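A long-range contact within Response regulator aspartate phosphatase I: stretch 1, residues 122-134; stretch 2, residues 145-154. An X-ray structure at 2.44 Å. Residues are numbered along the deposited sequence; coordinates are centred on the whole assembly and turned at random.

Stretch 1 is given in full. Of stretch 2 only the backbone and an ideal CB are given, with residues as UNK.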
ATOM      1  N   ALA A 122     -19.501  -8.313  -8.647  1.00 82.77           N
ATOM      2  CA  ALA A 122     -19.047  -7.036  -9.188  1.00 79.45           C
ATOM      3  C   ALA A 122     -18.389  -7.227 -10.543  1.00 70.92           C
ATOM      4  O   ALA A 122     -18.771  -6.590 -11.523  1.00 73.14           O
ATOM      5  CB  ALA A 122     -18.087  -6.346  -8.215  1.00 68.52           C
ATOM      6  N   ILE A 123     -17.400  -8.109 -10.594  1.00 70.50           N
ATOM      7  CA  ILE A 123     -16.688  -8.353 -11.835  1.00 72.09           C
ATOM      8  C   ILE A 123     -17.616  -8.991 -12.869  1.00 82.24           C
ATOM      9  O   ILE A 123     -17.504  -8.717 -14.067  1.00 86.47           O
ATOM     10  CB  ILE A 123     -15.398  -9.185 -11.608  1.00 93.34           C
ATOM     11  CG1 ILE A 123     -14.590  -9.274 -12.899  1.00 99.26           C
ATOM     12  CG2 ILE A 123     -15.717 -10.559 -11.072  1.00 95.82           C
ATOM     13  CD1 ILE A 123     -14.368  -7.917 -13.547  1.00 99.55           C
ATOM     14  N   SER A 124     -18.559  -9.807 -12.400  1.00 83.11           N
ATOM     15  CA  SER A 124     -19.554 -10.408 -13.283  1.00 87.38           C
ATOM     16  C   SER A 124     -20.393  -9.332 -13.958  1.00 80.56           C
ATOM     17  O   SER A 124     -20.625  -9.374 -15.163  1.00 81.74           O
ATOM     18  CB  SER A 124     -20.470 -11.351 -12.503  1.00 98.62           C
ATOM     19  OG  SER A 124     -19.740 -12.431 -11.942  1.00104.69           O
ATOM     20  N   ALA A 125     -20.841  -8.366 -13.167  1.00 76.43           N
ATOM     21  CA  ALA A 125     -21.675  -7.281 -13.666  1.00 81.95           C
ATOM     22  C   ALA A 125     -20.883  -6.367 -14.596  1.00 84.29           C
ATOM     23  O   ALA A 125     -21.378  -5.936 -15.638  1.00 87.68           O
ATOM     24  CB  ALA A 125     -22.259  -6.494 -12.507  1.00 80.03           C
ATOM     25  N   TYR A 126     -19.647  -6.078 -14.206  1.00 80.23           N
ATOM     26  CA  TYR A 126     -18.729  -5.323 -15.045  1.00 76.42           C
ATOM     27  C   TYR A 126     -18.504  -6.009 -16.397  1.00 86.51           C
ATOM     28  O   TYR A 126     -18.372  -5.337 -17.420  1.00 93.19           O
ATOM     29  CB  TYR A 126     -17.384  -5.166 -14.339  1.00 70.18           C
ATOM     30  CG  TYR A 126     -17.348  -4.161 -13.206  1.00 70.47           C
ATOM     31  CD1 TYR A 126     -18.212  -3.067 -13.178  1.00 73.00           C
ATOM     32  CD2 TYR A 126     -16.428  -4.298 -12.170  1.00 65.15           C
ATOM     33  CE1 TYR A 126     -18.164  -2.144 -12.140  1.00 73.69           C
ATOM     34  CE2 TYR A 126     -16.375  -3.388 -11.137  1.00 63.29           C
ATOM     35  CZ  TYR A 126     -17.241  -2.313 -11.121  1.00 71.23           C
ATOM     36  OH  TYR A 126     -17.178  -1.409 -10.084  1.00 74.52           O
ATOM     37  N   ARG A 127     -18.454  -7.341 -16.398  1.00 85.62           N
ATOM     38  CA  ARG A 127     -18.155  -8.087 -17.621  1.00 93.97           C
ATOM     39  C   ARG A 127     -19.214  -7.870 -18.701  1.00 97.16           C
ATOM     40  O   ARG A 127     -18.906  -7.887 -19.900  1.00 94.29           O
ATOM     41  CB  ARG A 127     -17.964  -9.588 -17.346  1.00101.66           C
ATOM     42  CG  ARG A 127     -16.587  -9.983 -16.788  1.00105.52           C
ATOM     43  CD  ARG A 127     -16.290 -11.478 -17.024  1.00118.19           C
ATOM     44  NE  ARG A 127     -15.295 -12.007 -16.089  1.00119.61           N
ATOM     45  CZ  ARG A 127     -13.979 -11.848 -16.217  1.00114.10           C
ATOM     46  NH1 ARG A 127     -13.484 -11.171 -17.244  1.00121.51           N
ATOM     47  NH2 ARG A 127     -13.157 -12.361 -15.312  1.00 98.74           N
ATOM     48  N   ILE A 128     -20.459  -7.653 -18.282  1.00 95.79           N
ATOM     49  CA  ILE A 128     -21.521  -7.399 -19.249  1.00 98.06           C
ATOM     50  C   ILE A 128     -21.657  -5.911 -19.547  1.00 95.80           C
ATOM     51  O   ILE A 128     -22.002  -5.526 -20.664  1.00 97.40           O
ATOM     52  CB  ILE A 128     -22.869  -8.014 -18.825  1.00104.85           C
ATOM     53  CG1 ILE A 128     -23.396  -7.375 -17.546  1.00103.42           C
ATOM     54  CG2 ILE A 128     -22.731  -9.524 -18.631  1.00109.29           C
ATOM     55  CD1 ILE A 128     -24.568  -8.130 -16.961  1.00107.18           C
ATOM     56  N   ALA A 129     -21.368  -5.078 -18.550  1.00 90.78           N
ATOM     57  CA  ALA A 129     -21.335  -3.636 -18.749  1.00 82.58           C
ATOM     58  C   ALA A 129     -20.311  -3.298 -19.831  1.00 85.57           C
ATOM     59  O   ALA A 129     -20.530  -2.412 -20.660  1.00 84.88           O
ATOM     60  CB  ALA A 129     -20.991  -2.936 -17.454  1.00 76.69           C
ATOM     61  N   GLU A 130     -19.198  -4.025 -19.820  1.00 87.77           N
ATOM     62  CA  GLU A 130     -18.142  -3.849 -20.809  1.00 94.14           C
ATOM     63  C   GLU A 130     -18.621  -4.281 -22.194  1.00106.10           C
ATOM     64  O   GLU A 130     -18.178  -3.742 -23.205  1.00112.19           O
ATOM     65  CB  GLU A 130     -16.897  -4.645 -20.404  1.00 92.15           C
ATOM     66  CG  GLU A 130     -15.642  -4.346 -21.215  1.00 95.38           C
ATOM     67  CD  GLU A 130     -14.491  -5.290 -20.883  1.00101.93           C
ATOM     68  OE1 GLU A 130     -13.473  -5.283 -21.613  1.00100.66           O
ATOM     69  OE2 GLU A 130     -14.605  -6.041 -19.890  1.00106.88           O
ATOM     70  N   SER A 131     -19.525  -5.255 -22.240  1.00108.44           N
ATOM     71  CA  SER A 131     -20.075  -5.699 -23.520  1.00114.23           C
ATOM     72  C   SER A 131     -21.089  -4.692 -24.055  1.00116.06           C
ATOM     73  O   SER A 131     -21.176  -4.462 -25.261  1.00116.82           O
ATOM     74  CB  SER A 131     -20.718  -7.085 -23.400  1.00114.59           C
ATOM     75  OG  SER A 131     -21.906  -7.038 -22.628  1.00114.13           O
ATOM     76  N   LYS A 132     -21.850  -4.089 -23.146  1.00115.99           N
ATOM     77  CA  LYS A 132     -22.840  -3.082 -23.510  1.00115.76           C
ATOM     78  C   LYS A 132     -22.198  -1.693 -23.532  1.00109.61           C
ATOM     79  O   LYS A 132     -22.886  -0.673 -23.609  1.00 97.83           O
ATOM     80  CB  LYS A 132     -24.027  -3.126 -22.543  1.00117.19           C
ATOM     81  CG  LYS A 132     -24.561  -4.537 -22.293  1.00120.73           C
ATOM     82  CD  LYS A 132     -26.027  -4.668 -22.668  1.00124.14           C
ATOM     83  CE  LYS A 132     -26.530  -6.095 -22.483  1.00127.48           C
ATOM     84  NZ  LYS A 132     -25.913  -7.048 -23.449  1.00127.78           N
ATOM     85  N   LEU A 133     -20.869  -1.671 -23.454  1.00114.72           N
ATOM     86  CA  LEU A 133     -20.090  -0.445 -23.585  1.00113.21           C
ATOM     87  C   LEU A 133     -19.893  -0.154 -25.071  1.00121.61           C
ATOM     88  O   LEU A 133     -19.276   0.840 -25.445  1.00120.35           O
ATOM     89  CB  LEU A 133     -18.735  -0.600 -22.878  1.00105.05           C
ATOM     90  CG  LEU A 133     -17.772   0.586 -22.691  1.00 98.49           C
ATOM     91  CD1 LEU A 133     -18.099   1.422 -21.451  1.00 93.21           C
ATOM     92  CD2 LEU A 133     -16.328   0.104 -22.639  1.00 91.53           C
ATOM     93  N   SER A 134     -20.423  -1.035 -25.917  1.00128.06           N
ATOM     94  CA  SER A 134     -20.375  -0.851 -27.365  1.00135.28           C
ATOM     95  C   SER A 134     -21.034   0.472 -27.727  1.00131.45           C
ATOM     96  O   SER A 134     -20.595   1.174 -28.637  1.00130.69           O
ATOM     97  CB  SER A 134     -21.105  -1.992 -28.077  1.00145.65           C
ATOM     98  OG  SER A 134     -21.002  -3.201 -27.343  1.00147.42           O
ATOM     99  N   UNK A 145     -15.089   3.827 -16.359  1.00 75.48           N
ATOM    100  CA  UNK A 145     -15.421   2.407 -16.289  1.00 68.30           C
ATOM    101  C   UNK A 145     -14.193   1.514 -16.124  1.00 72.06           C
ATOM    102  O   UNK A 145     -14.169   0.626 -15.269  1.00 75.61           O
ATOM    103  CB  UNK A 145     -16.186   1.994 -17.548  1.00 68.30           C
ATOM    104  N   UNK A 146     -13.182   1.740 -16.956  1.00 75.15           N
ATOM    105  CA  UNK A 146     -11.937   0.982 -16.872  1.00 72.37           C
ATOM    106  C   UNK A 146     -11.261   1.120 -15.508  1.00 66.79           C
ATOM    107  O   UNK A 146     -10.723   0.145 -14.967  1.00 62.33           O
ATOM    108  CB  UNK A 146     -10.976   1.438 -17.972  1.00 72.37           C
ATOM    109  N   UNK A 147     -11.289   2.328 -14.954  1.00 70.71           N
ATOM    110  CA  UNK A 147     -10.686   2.567 -13.652  1.00 67.64           C
ATOM    111  C   UNK A 147     -11.313   1.677 -12.592  1.00 62.03           C
ATOM    112  O   UNK A 147     -10.610   1.008 -11.835  1.00 62.71           O
ATOM    113  CB  UNK A 147     -10.828   4.039 -13.258  1.00 67.64           C
ATOM    114  N   UNK A 148     -12.640   1.667 -12.542  1.00 67.01           N
ATOM    115  CA  UNK A 148     -13.356   0.838 -11.578  1.00 68.58           C
ATOM    116  C   UNK A 148     -13.016  -0.640 -11.729  1.00 65.75           C
ATOM    117  O   UNK A 148     -12.794  -1.331 -10.738  1.00 68.44           O
ATOM    118  CB  UNK A 148     -14.865   1.040 -11.731  1.00 68.58           C
ATOM    119  N   UNK A 149     -12.971  -1.116 -12.971  1.00 72.58           N
ATOM    120  CA  UNK A 149     -12.640  -2.512 -13.239  1.00 74.31           C
ATOM    121  C   UNK A 149     -11.226  -2.855 -12.764  1.00 73.91           C
ATOM    122  O   UNK A 149     -11.013  -3.902 -12.149  1.00 73.26           O
ATOM    123  CB  UNK A 149     -12.777  -2.807 -14.734  1.00 74.31           C
ATOM    124  N   UNK A 150     -10.264  -1.972 -13.039  1.00 70.33           N
ATOM    125  CA  UNK A 150      -8.888  -2.212 -12.604  1.00 61.99           C
ATOM    126  C   UNK A 150      -8.844  -2.317 -11.099  1.00 57.43           C
ATOM    127  O   UNK A 150      -8.082  -3.108 -10.551  1.00 55.63           O
ATOM    128  CB  UNK A 150      -7.952  -1.103 -13.089  1.00 61.99           C
ATOM    129  N   UNK A 151      -9.687  -1.527 -10.437  1.00 62.04           N
ATOM    130  CA  UNK A 151      -9.709  -1.465  -8.983  1.00 62.42           C
ATOM    131  C   UNK A 151     -10.213  -2.754  -8.324  1.00 59.48           C
ATOM    132  O   UNK A 151      -9.607  -3.239  -7.370  1.00 56.23           O
ATOM    133  CB  UNK A 151     -10.583  -0.290  -8.539  1.00 62.42           C
ATOM    134  N   UNK A 152     -11.320  -3.311  -8.808  1.00 61.99           N
ATOM    135  CA  UNK A 152     -11.790  -4.570  -8.237  1.00 70.14           C
ATOM    136  C   UNK A 152     -10.743  -5.667  -8.484  1.00 67.44           C
ATOM    137  O   UNK A 152     -10.451  -6.473  -7.600  1.00 63.79           O
ATOM    138  CB  UNK A 152     -13.142  -4.965  -8.835  1.00 70.14           C
ATOM    139  N   UNK A 153     -10.163  -5.667  -9.683  1.00 55.46           N
ATOM    140  CA  UNK A 153      -9.092  -6.587 -10.026  1.00 55.86           C
ATOM    141  C   UNK A 153      -7.880  -6.423  -9.111  1.00 61.69           C
ATOM    142  O   UNK A 153      -7.279  -7.416  -8.689  1.00 62.21           O
ATOM    143  CB  UNK A 153      -8.676  -6.383 -11.484  1.00 55.86           C
ATOM    144  N   UNK A 154      -7.541  -5.175  -8.796  1.00 61.34           N
ATOM    145  CA  UNK A 154      -6.466  -4.877  -7.856  1.00 62.44           C
ATOM    146  C   UNK A 154      -6.788  -5.400  -6.455  1.00 65.95           C
ATOM    147  O   UNK A 154      -5.892  -5.794  -5.708  1.00 65.89           O
ATOM    148  CB  UNK A 154      -6.211  -3.369  -7.808  1.00 62.44           C
TER

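Stretch 2 is helical throughout and runs nearly antiparallel to helix 122-129, with 151° between their N-to-C directions and a closest axial approach of 10.4 Å. No hydrogen bond joins the two stretches; they meet mainly through apolar side chains.

At position 145, CA-to-CB points sideways, and the ideal CB lies 4.4 Å from L133 CD1. Beyond it lies a largely apolar hollow lined by Y126, A129, E130 and L133, which a long aliphatic or an aromatic side chain could reach. The deposited residue is F145. Its ring turns into the hollow: CE1 approaches A129 CB at 3.8 Å, CZ lies 3.6 Å from E130 CB, and the carbonyl oxygen of Y126 meets the ring edge, O to F145 CZ being 3.5 Å.

Position 146 also points sideways, with nothing of stretch 1 within 5.5 Å of the ideal CB. A long apolar residue could reach L133. F146 does so, its CZ 4.1 Å from L133 CD2.

Position 147 is out of reach and stretch 1 sets no preference; it is F147.

Position 148 points toward stretch 1, but the Y126 hydroxyl is already 3.8 Å from the ideal CB. A small residue, or a flexible one able to turn aside, would suit. K148 packs its CB 3.8 Å from Y126 OH while its end leads away.

Position 149 points sideways beside the Y126 ring, with I123 CD1 at 5.5 Å from the ideal CB. A compact aliphatic residue suits this place. V149 lays CG2 over one face of the ring in a CH-pi contact, 4.3 Å from the centroid, and its CG1 lies 4.4 Å from I123 CD1.

Position 150 is out of reach and position 151 points sideways with nothing of stretch 1 within 5.5 Å of its ideal CB, so many residues would do. They are S150, whose OG donates a hydrogen bond to F147 O (2.7 Å), and Y151, whose end leads away.

Position 152 points toward stretch 1, its ideal CB 4.3 Å from Y126 CE2. Medium apolar side chains would suit. V152 places CG1 at the Y126 ring edge, 3.5 Å from CE2, and completes with F145, K148 and V149 the hole that receives Y126.

Position 153 points sideways, its ideal CB remote, so only a long side chain could reach I123 and R127. Y153 does: its OH lies 3.2 Å from I123 CD1 and over one guanidinium face, 3.1 Å from R127 NH2, at an angle too poor for a hydrogen bond.

Position 154 is out of reach and stretch 1 sets no preference; it is Y154.

Stretch 2 145-154: FFFKVSYVYY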
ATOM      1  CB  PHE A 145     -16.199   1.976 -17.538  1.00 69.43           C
ATOM      2  CG  PHE A 145     -16.412   0.494 -17.626  1.00 72.32           C
ATOM      3  CD1 PHE A 145     -17.310  -0.138 -16.778  1.00 71.26           C
ATOM      4  CD2 PHE A 145     -15.704  -0.273 -18.541  1.00 75.72           C
ATOM      5  CE1 PHE A 145     -17.506  -1.509 -16.839  1.00 70.41           C
ATOM      6  CE2 PHE A 145     -15.891  -1.646 -18.611  1.00 73.82           C
ATOM      7  CZ  PHE A 145     -16.798  -2.265 -17.760  1.00 74.78           C
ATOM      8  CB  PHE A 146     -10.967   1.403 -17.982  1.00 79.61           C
ATOM      9  CG  PHE A 146     -11.431   1.041 -19.369  1.00 78.18           C
ATOM     10  CD1 PHE A 146     -12.198  -0.096 -19.587  1.00 79.26           C
ATOM     11  CD2 PHE A 146     -11.105   1.843 -20.453  1.00 79.83           C
ATOM     12  CE1 PHE A 146     -12.636  -0.431 -20.869  1.00 87.30           C
ATOM     13  CE2 PHE A 146     -11.537   1.518 -21.736  1.00 86.91           C
ATOM     14  CZ  PHE A 146     -12.303   0.378 -21.945  1.00 86.17           C
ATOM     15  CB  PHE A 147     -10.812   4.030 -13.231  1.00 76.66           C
ATOM     16  CG  PHE A 147     -10.215   4.312 -11.877  1.00 79.81           C
ATOM     17  CD1 PHE A 147      -8.857   4.559 -11.744  1.00 80.17           C
ATOM     18  CD2 PHE A 147     -11.003   4.304 -10.733  1.00 81.70           C
ATOM     19  CE1 PHE A 147      -8.297   4.806 -10.498  1.00 80.32           C
ATOM     20  CE2 PHE A 147     -10.450   4.548  -9.484  1.00 80.28           C
ATOM     21  CZ  PHE A 147      -9.095   4.800  -9.367  1.00 76.10           C
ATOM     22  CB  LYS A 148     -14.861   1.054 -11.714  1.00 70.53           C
ATOM     23  CG  LYS A 148     -15.275   2.474 -11.402  1.00 74.70           C
ATOM     24  CD  LYS A 148     -14.915   2.850  -9.964  1.00 77.30           C
ATOM     25  CE  LYS A 148     -15.053   4.360  -9.736  1.00 86.08           C
ATOM     26  NZ  LYS A 148     -15.122   4.721  -8.286  1.00 89.29           N
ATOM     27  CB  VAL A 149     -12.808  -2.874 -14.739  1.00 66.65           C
ATOM     28  CG1 VAL A 149     -12.315  -4.284 -15.007  1.00 62.67           C
ATOM     29  CG2 VAL A 149     -14.265  -2.746 -15.158  1.00 63.28           C
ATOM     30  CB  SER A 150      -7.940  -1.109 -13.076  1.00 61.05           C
ATOM     31  OG  SER A 150      -8.122   0.079 -12.335  1.00 63.76           O
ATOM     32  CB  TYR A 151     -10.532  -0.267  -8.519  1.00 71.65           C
ATOM     33  CG  TYR A 151     -10.310   0.084  -7.070  1.00 83.54           C
ATOM     34  CD1 TYR A 151      -9.170   0.769  -6.669  1.00 91.12           C
ATOM     35  CD2 TYR A 151     -11.236  -0.277  -6.099  1.00 89.63           C
ATOM     36  CE1 TYR A 151      -8.959   1.088  -5.334  1.00 97.65           C
ATOM     37  CE2 TYR A 151     -11.033   0.038  -4.766  1.00 93.36           C
ATOM     38  CZ  TYR A 151      -9.894   0.720  -4.387  1.00100.19           C
ATOM     39  OH  TYR A 151      -9.698   1.034  -3.059  1.00106.05           O
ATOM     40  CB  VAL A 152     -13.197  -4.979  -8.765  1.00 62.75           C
ATOM     41  CG1 VAL A 152     -13.279  -4.809 -10.248  1.00 67.62           C
ATOM     42  CG2 VAL A 152     -13.529  -6.434  -8.373  1.00 57.37           C
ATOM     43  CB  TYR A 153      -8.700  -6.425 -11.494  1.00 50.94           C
ATOM     44  CG  TYR A 153      -9.567  -7.245 -12.416  1.00 60.76           C
ATOM     45  CD1 TYR A 153      -9.894  -8.560 -12.099  1.00 64.58           C
ATOM     46  CD2 TYR A 153     -10.073  -6.706 -13.595  1.00 65.02           C
ATOM     47  CE1 TYR A 153     -10.690  -9.329 -12.942  1.00 66.54           C
ATOM     48  CE2 TYR A 153     -10.877  -7.466 -14.447  1.00 66.56           C
ATOM     49  CZ  TYR A 153     -11.180  -8.774 -14.111  1.00 68.05           C
ATOM     50  OH  TYR A 153     -11.975  -9.530 -14.946  1.00 75.22           O
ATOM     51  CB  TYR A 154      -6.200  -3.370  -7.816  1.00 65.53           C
ATOM     52  CG  TYR A 154      -5.125  -2.950  -6.838  1.00 66.46           C
ATOM     53  CD1 TYR A 154      -3.817  -3.406  -6.972  1.00 68.03           C
ATOM     54  CD2 TYR A 154      -5.414  -2.087  -5.786  1.00 73.95           C
ATOM     55  CE1 TYR A 154      -2.829  -3.030  -6.077  1.00 74.77           C
ATOM     56  CE2 TYR A 154      -4.428  -1.697  -4.883  1.00 77.80           C
ATOM     57  CZ  TYR A 154      -3.137  -2.173  -5.034  1.00 80.29           C
ATOM     58  OH  TYR A 154      -2.150  -1.792  -4.149  1.00 81.09           O
TER
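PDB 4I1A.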